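Local structure of WlaRA, TDP-fucose-3,4-ketoisomerase (Campylobacter jejuni subsp. jejuni 81116, 5TPV) at residues 56-68 with 74-86. The protein belongs to the WxcM-like family of the cupin superfamily, proteins built on a compact antiparallel beta barrel. Numbering follows the deposited sequence. Where two conformers were deposited one is given.
Sequences FIFIALNGSCEIL and TKQKIILNNKTKG
The antiparallel hairpin of strands 65-70 and 75-80 folds against strands 56-62 and 85-89 of the other cupin sheet. Cys65 with Leu80 and Ile67 with Ile78 are hydrogen-bonded pairs; Ile67 N reaches Ile78 O at 2.8 Å, almost straight at 172°. On the inner face Leu80 bridges the two sheets: its CD1 meets Phe58 CB at 3.6 Å, while its CB lies 3.9 Å from Ala60 CB. Ile67 places CG1 anti to its backbone N (chi1 177°), which carries CD1 over the rim of one face of the Phe58 ring and leaves CG2 3.8 Å from Ile78 CB. On the outer face the Glu66 carboxylate lies across the aliphatic part of Lys77, OE1 3.5 Å from CD, and is held by Tyr98 and Asn99. Beyond the hairpin, Lys83 bends at chi3 and chi4, bringing NZ 2.7 Å from Leu61 O at the corner of the chain; it also makes a cation-pi contact with Tyr38 of the second subunit. A water accepts from Ala60 N (2.9 Å) and donates to Asn82 O (2.7 Å), joining strand 56-62 to the 82-85 turn. Such a hairpin of one sheet, packed by apolar side chains on the facing sheet, is typical of the cupin barrel.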
loop_
_atom_site.group_PDB
_atom_site.type_symbol
_atom_site.label_atom_id
_atom_site.label_comp_id
_atom_site.label_asym_id
_atom_site.label_seq_id
_atom_site.Cartn_x
_atom_site.Cartn_y
_atom_site.Cartn_z
ATOM N N PHE B 56 -10.486 5.593 -4.965
ATOM C CA PHE B 56 -9.542 4.486 -5.139
ATOM C C PHE B 56 -8.417 4.926 -6.053
ATOM O O PHE B 56 -8.660 5.702 -6.967
ATOM C CB PHE B 56 -10.181 3.250 -5.746
ATOM C CG PHE B 56 -11.200 2.652 -4.858
ATOM C CD1 PHE B 56 -10.816 1.917 -3.761
ATOM C CD2 PHE B 56 -12.559 2.844 -5.100
ATOM C CE1 PHE B 56 -11.734 1.410 -2.857
ATOM C CE2 PHE B 56 -13.503 2.320 -4.209
ATOM C CZ PHE B 56 -13.095 1.634 -3.090
ATOM N N ILE B 57 -7.199 4.459 -5.762
ATOM C CA ILE B 57 -6.187 4.235 -6.815
ATOM C C ILE B 57 -5.767 2.758 -6.925
ATOM O O ILE B 57 -5.439 2.124 -5.946
ATOM C CB ILE B 57 -4.953 5.083 -6.500
ATOM C CG1 ILE B 57 -5.293 6.548 -6.617
ATOM C CG2 ILE B 57 -3.824 4.876 -7.506
ATOM C CD1 ILE B 57 -4.223 7.437 -6.047
ATOM N N PHE B 58 -5.763 2.239 -8.136
ATOM C CA PHE B 58 -5.478 0.848 -8.446
ATOM C C PHE B 58 -4.098 0.835 -9.134
ATOM O O PHE B 58 -3.857 1.591 -10.077
ATOM C CB PHE B 58 -6.508 0.269 -9.459
ATOM C CG PHE B 58 -7.925 0.262 -8.964
ATOM C CD1 PHE B 58 -8.376 -0.751 -8.159
ATOM C CD2 PHE B 58 -8.802 1.297 -9.280
ATOM C CE1 PHE B 58 -9.670 -0.736 -7.646
ATOM C CE2 PHE B 58 -10.091 1.316 -8.784
ATOM C CZ PHE B 58 -10.531 0.292 -7.971
ATOM N N ILE B 59 -3.233 -0.059 -8.697
ATOM C CA ILE B 59 -1.876 -0.175 -9.222
ATOM C C ILE B 59 -1.558 -1.652 -9.369
ATOM O O ILE B 59 -1.756 -2.434 -8.412
ATOM C CB ILE B 59 -0.907 0.459 -8.202
ATOM C CG1 ILE B 59 -1.311 1.871 -7.846
ATOM C CG2 ILE B 59 0.541 0.448 -8.671
ATOM C CD1 ILE B 59 -0.607 2.403 -6.624
ATOM N N ALA B 60 -1.101 -2.042 -10.569
ATOM C CA ALA B 60 -0.522 -3.339 -10.763
ATOM C C ALA B 60 0.946 -3.289 -10.369
ATOM O O ALA B 60 1.772 -2.874 -11.167
ATOM C CB ALA B 60 -0.686 -3.769 -12.208
ATOM N N LEU B 61 1.257 -3.656 -9.138
ATOM C CA LEU B 61 2.632 -3.708 -8.668
ATOM C C LEU B 61 3.412 -4.782 -9.325
ATOM O O LEU B 61 4.594 -4.675 -9.465
ATOM C CB LEU B 61 2.717 -4.081 -7.209
ATOM C CG LEU B 61 2.223 -3.082 -6.197
ATOM C CD1 LEU B 61 2.664 -3.499 -4.816
ATOM C CD2 LEU B 61 2.754 -1.705 -6.514
ATOM N N ASN B 62 2.755 -5.872 -9.670
ATOM C CA ASN B 62 3.403 -6.828 -10.513
ATOM C C ASN B 62 2.411 -7.403 -11.514
ATOM O O ASN B 62 1.213 -7.386 -11.293
ATOM C CB ASN B 62 4.080 -7.885 -9.630
ATOM C CG ASN B 62 5.256 -8.556 -10.335
ATOM O OD1 ASN B 62 6.092 -7.912 -10.975
ATOM N ND2 ASN B 62 5.265 -9.872 -10.285
ATOM N N GLY B 63 2.897 -7.869 -12.641
ATOM C CA GLY B 63 2.020 -8.346 -13.699
ATOM C C GLY B 63 1.073 -7.307 -14.272
ATOM O O GLY B 63 1.334 -6.107 -14.333
ATOM N N SER B 64 -0.089 -7.785 -14.660
ATOM C CA SER B 64 -1.044 -6.940 -15.351
ATOM C C SER B 64 -2.451 -7.459 -15.127
ATOM O O SER B 64 -2.680 -8.631 -14.848
ATOM C CB SER B 64 -0.767 -6.907 -16.867
ATOM O OG SER B 64 -0.811 -8.222 -17.386
ATOM N N CYS B 65 -3.398 -6.554 -15.253
ATOM C CA CYS B 65 -4.789 -6.951 -15.263
ATOM C C CYS B 65 -5.534 -5.854 -16.046
ATOM O O CYS B 65 -4.906 -4.866 -16.473
ATOM C CB CYS B 65 -5.291 -7.076 -13.818
ATOM S SG CYS B 65 -5.277 -5.496 -12.915
ATOM N N GLU B 66 -6.845 -6.056 -16.234
ATOM C CA GLU B 66 -7.713 -5.151 -16.973
ATOM C C GLU B 66 -8.816 -4.745 -16.020
ATOM O O GLU B 66 -9.347 -5.539 -15.247
ATOM C CB GLU B 66 -8.321 -5.859 -18.196
ATOM C CG GLU B 66 -8.732 -4.935 -19.319
ATOM C CD GLU B 66 -9.242 -5.678 -20.552
ATOM O OE1 GLU B 66 -10.328 -5.301 -21.060
ATOM O OE2 GLU B 66 -8.585 -6.651 -20.975
ATOM N N ILE B 67 -9.171 -3.483 -16.077
ATOM C CA ILE B 67 -10.331 -3.009 -15.348
ATOM C C ILE B 67 -11.387 -2.358 -16.235
ATOM O O ILE B 67 -11.066 -1.536 -17.118
ATOM C CB ILE B 67 -9.913 -2.060 -14.240
ATOM C CG1 ILE B 67 -11.121 -1.504 -13.515
ATOM C CG2 ILE B 67 -9.102 -0.910 -14.776
ATOM C CD1 ILE B 67 -10.787 -1.002 -12.149
ATOM N N LEU B 68 -12.651 -2.672 -15.972
ATOM C CA LEU B 68 -13.770 -1.977 -16.638
ATOM C C LEU B 68 -14.398 -1.120 -15.577
ATOM O O LEU B 68 -14.627 -1.612 -14.467
ATOM C CB LEU B 68 -14.768 -2.948 -17.250
ATOM C CG LEU B 68 -16.185 -2.512 -17.630
ATOM C CD1 LEU B 68 -16.877 -3.720 -18.276
ATOM C CD2 LEU B 68 -17.003 -2.115 -16.392
ATOM N N THR B 74 -21.907 5.074 -19.437
ATOM C CA THR B 74 -20.802 4.680 -20.307
ATOM C C THR B 74 -19.844 3.800 -19.532
ATOM O O THR B 74 -19.831 3.779 -18.306
ATOM C CB THR B 74 -19.970 5.910 -20.701
ATOM O OG1 THR B 74 -19.506 6.540 -19.508
ATOM C CG2 THR B 74 -20.821 6.910 -21.495
ATOM N N LYS B 75 -19.042 3.079 -20.269
ATOM C CA LYS B 75 -18.048 2.247 -19.679
ATOM C C LYS B 75 -16.715 2.378 -20.414
ATOM O O LYS B 75 -16.649 2.782 -21.577
ATOM C CB LYS B 75 -18.559 0.805 -19.683
ATOM C CG LYS B 75 -18.602 0.174 -21.058
ATOM C CD LYS B 75 -19.220 -1.226 -20.992
ATOM C CE LYS B 75 -18.769 -2.088 -22.174
ATOM N NZ LYS B 75 -19.865 -2.901 -22.770
ATOM N N GLN B 76 -15.661 1.989 -19.721
ATOM C CA GLN B 76 -14.311 2.223 -20.186
ATOM C C GLN B 76 -13.455 1.059 -19.654
ATOM O O GLN B 76 -13.612 0.679 -18.496
ATOM C CB GLN B 76 -13.867 3.613 -19.662
ATOM C CG GLN B 76 -12.438 4.011 -20.024
ATOM C CD GLN B 76 -12.203 4.043 -21.528
ATOM O OE1 GLN B 76 -11.980 3.021 -22.125
ATOM N NE2 GLN B 76 -12.279 5.204 -22.133
ATOM N N LYS B 77 -12.610 0.499 -20.518
ATOM C CA LYS B 77 -11.646 -0.544 -20.152
ATOM C C LYS B 77 -10.207 -0.010 -20.192
ATOM O O LYS B 77 -9.822 0.708 -21.109
ATOM C CB LYS B 77 -11.744 -1.765 -21.058
ATOM C CG LYS B 77 -13.119 -2.411 -21.006
ATOM C CD LYS B 77 -13.254 -3.559 -22.003
ATOM C CE LYS B 77 -14.624 -4.194 -21.871
ATOM N NZ LYS B 77 -14.811 -5.315 -22.831
ATOM N N ILE B 78 -9.441 -0.366 -19.164
ATOM C CA ILE B 78 -8.076 0.094 -18.960
ATOM C C ILE B 78 -7.203 -1.087 -18.551
ATOM O O ILE B 78 -7.620 -1.916 -17.725
ATOM C CB ILE B 78 -8.052 1.145 -17.838
ATOM C CG1 ILE B 78 -8.764 2.411 -18.341
ATOM C CG2 ILE B 78 -6.637 1.482 -17.375
ATOM C CD1 ILE B 78 -9.599 3.086 -17.288
ATOM N N ILE B 79 -5.999 -1.128 -19.124
ATOM C CA ILE B 79 -5.019 -2.104 -18.703
ATOM C C ILE B 79 -4.071 -1.516 -17.658
ATOM O O ILE B 79 -3.576 -0.430 -17.835
ATOM C CB ILE B 79 -4.343 -2.795 -19.907
ATOM C CG1 ILE B 79 -5.372 -3.734 -20.559
ATOM C CG2 ILE B 79 -3.142 -3.628 -19.463
ATOM C CD1 ILE B 79 -5.009 -4.224 -21.945
ATOM N N LEU B 80 -3.884 -2.224 -16.540
ATOM C CA LEU B 80 -2.886 -1.881 -15.540
ATOM C C LEU B 80 -1.758 -2.891 -15.673
ATOM O O LEU B 80 -1.984 -4.084 -15.568
ATOM C CB LEU B 80 -3.496 -1.933 -14.140
ATOM C CG LEU B 80 -4.567 -0.837 -13.894
ATOM C CD1 LEU B 80 -5.206 -0.981 -12.534
ATOM C CD2 LEU B 80 -3.974 0.559 -14.008
ATOM N N ASN B 81 -0.552 -2.402 -15.941
ATOM C CA ASN B 81 0.607 -3.261 -16.128
ATOM C C ASN B 81 1.981 -2.725 -15.753
ATOM O O ASN B 81 2.974 -3.355 -16.099
ATOM C CB ASN B 81 0.685 -3.799 -17.572
ATOM C CG ASN B 81 0.847 -2.717 -18.631
ATOM O OD1 ASN B 81 0.650 -3.007 -19.807
ATOM N ND2 ASN B 81 1.138 -1.499 -18.257
ATOM N N ASN B 82 2.076 -1.594 -15.095
ATOM C CA ASN B 82 3.352 -1.292 -14.470
ATOM C C ASN B 82 3.269 -0.403 -13.257
ATOM O O ASN B 82 2.248 0.223 -13.013
ATOM C CB ASN B 82 4.335 -0.700 -15.469
ATOM C CG ASN B 82 4.085 0.759 -15.692
ATOM O OD1 ASN B 82 3.054 1.103 -16.202
ATOM N ND2 ASN B 82 5.031 1.606 -15.349
ATOM N N LYS B 83 4.381 -0.361 -12.532
ATOM C CA LYS B 83 4.464 0.249 -11.198
ATOM C C LYS B 83 4.495 1.752 -11.195
ATOM O O LYS B 83 4.435 2.343 -10.129
ATOM C CB LYS B 83 5.736 -0.207 -10.488
ATOM C CG LYS B 83 5.589 -1.562 -9.856
ATOM C CD LYS B 83 6.853 -1.933 -9.096
ATOM C CE LYS B 83 7.787 -2.821 -9.901
ATOM N NZ LYS B 83 7.055 -4.007 -10.408
ATOM N N THR B 84 4.622 2.383 -12.356
ATOM C CA THR B 84 4.707 3.855 -12.396
ATOM C C THR B 84 3.413 4.560 -12.736
ATOM O O THR B 84 3.366 5.770 -12.923
ATOM C CB THR B 84 5.703 4.294 -13.446
ATOM O OG1 THR B 84 5.179 3.874 -14.703
ATOM C CG2 THR B 84 7.056 3.624 -13.202
ATOM N N LYS B 85 2.361 3.776 -12.838
ATOM C CA LYS B 85 1.061 4.251 -13.269
ATOM C C LYS B 85 -0.019 3.589 -12.381
ATOM O O LYS B 85 0.110 2.446 -11.881
ATOM C CB LYS B 85 0.921 3.956 -14.757
ATOM C CG LYS B 85 -0.082 2.900 -15.183
ATOM C CD LYS B 85 0.074 2.614 -16.682
ATOM C CE LYS B 85 -0.849 1.512 -17.179
ATOM N NZ LYS B 85 -2.098 2.137 -17.697
ATOM N N GLY B 86 -1.046 4.364 -12.117
ATOM C CA GLY B 86 -2.245 3.840 -11.514
ATOM C C GLY B 86 -3.471 4.538 -12.048
ATOM O O GLY B 86 -3.415 5.613 -12.661
HETATM O O HOH W 1 -0.410 0.037 -12.507
HETATM O O HOH W 2 3.672 -6.037 -16.485
#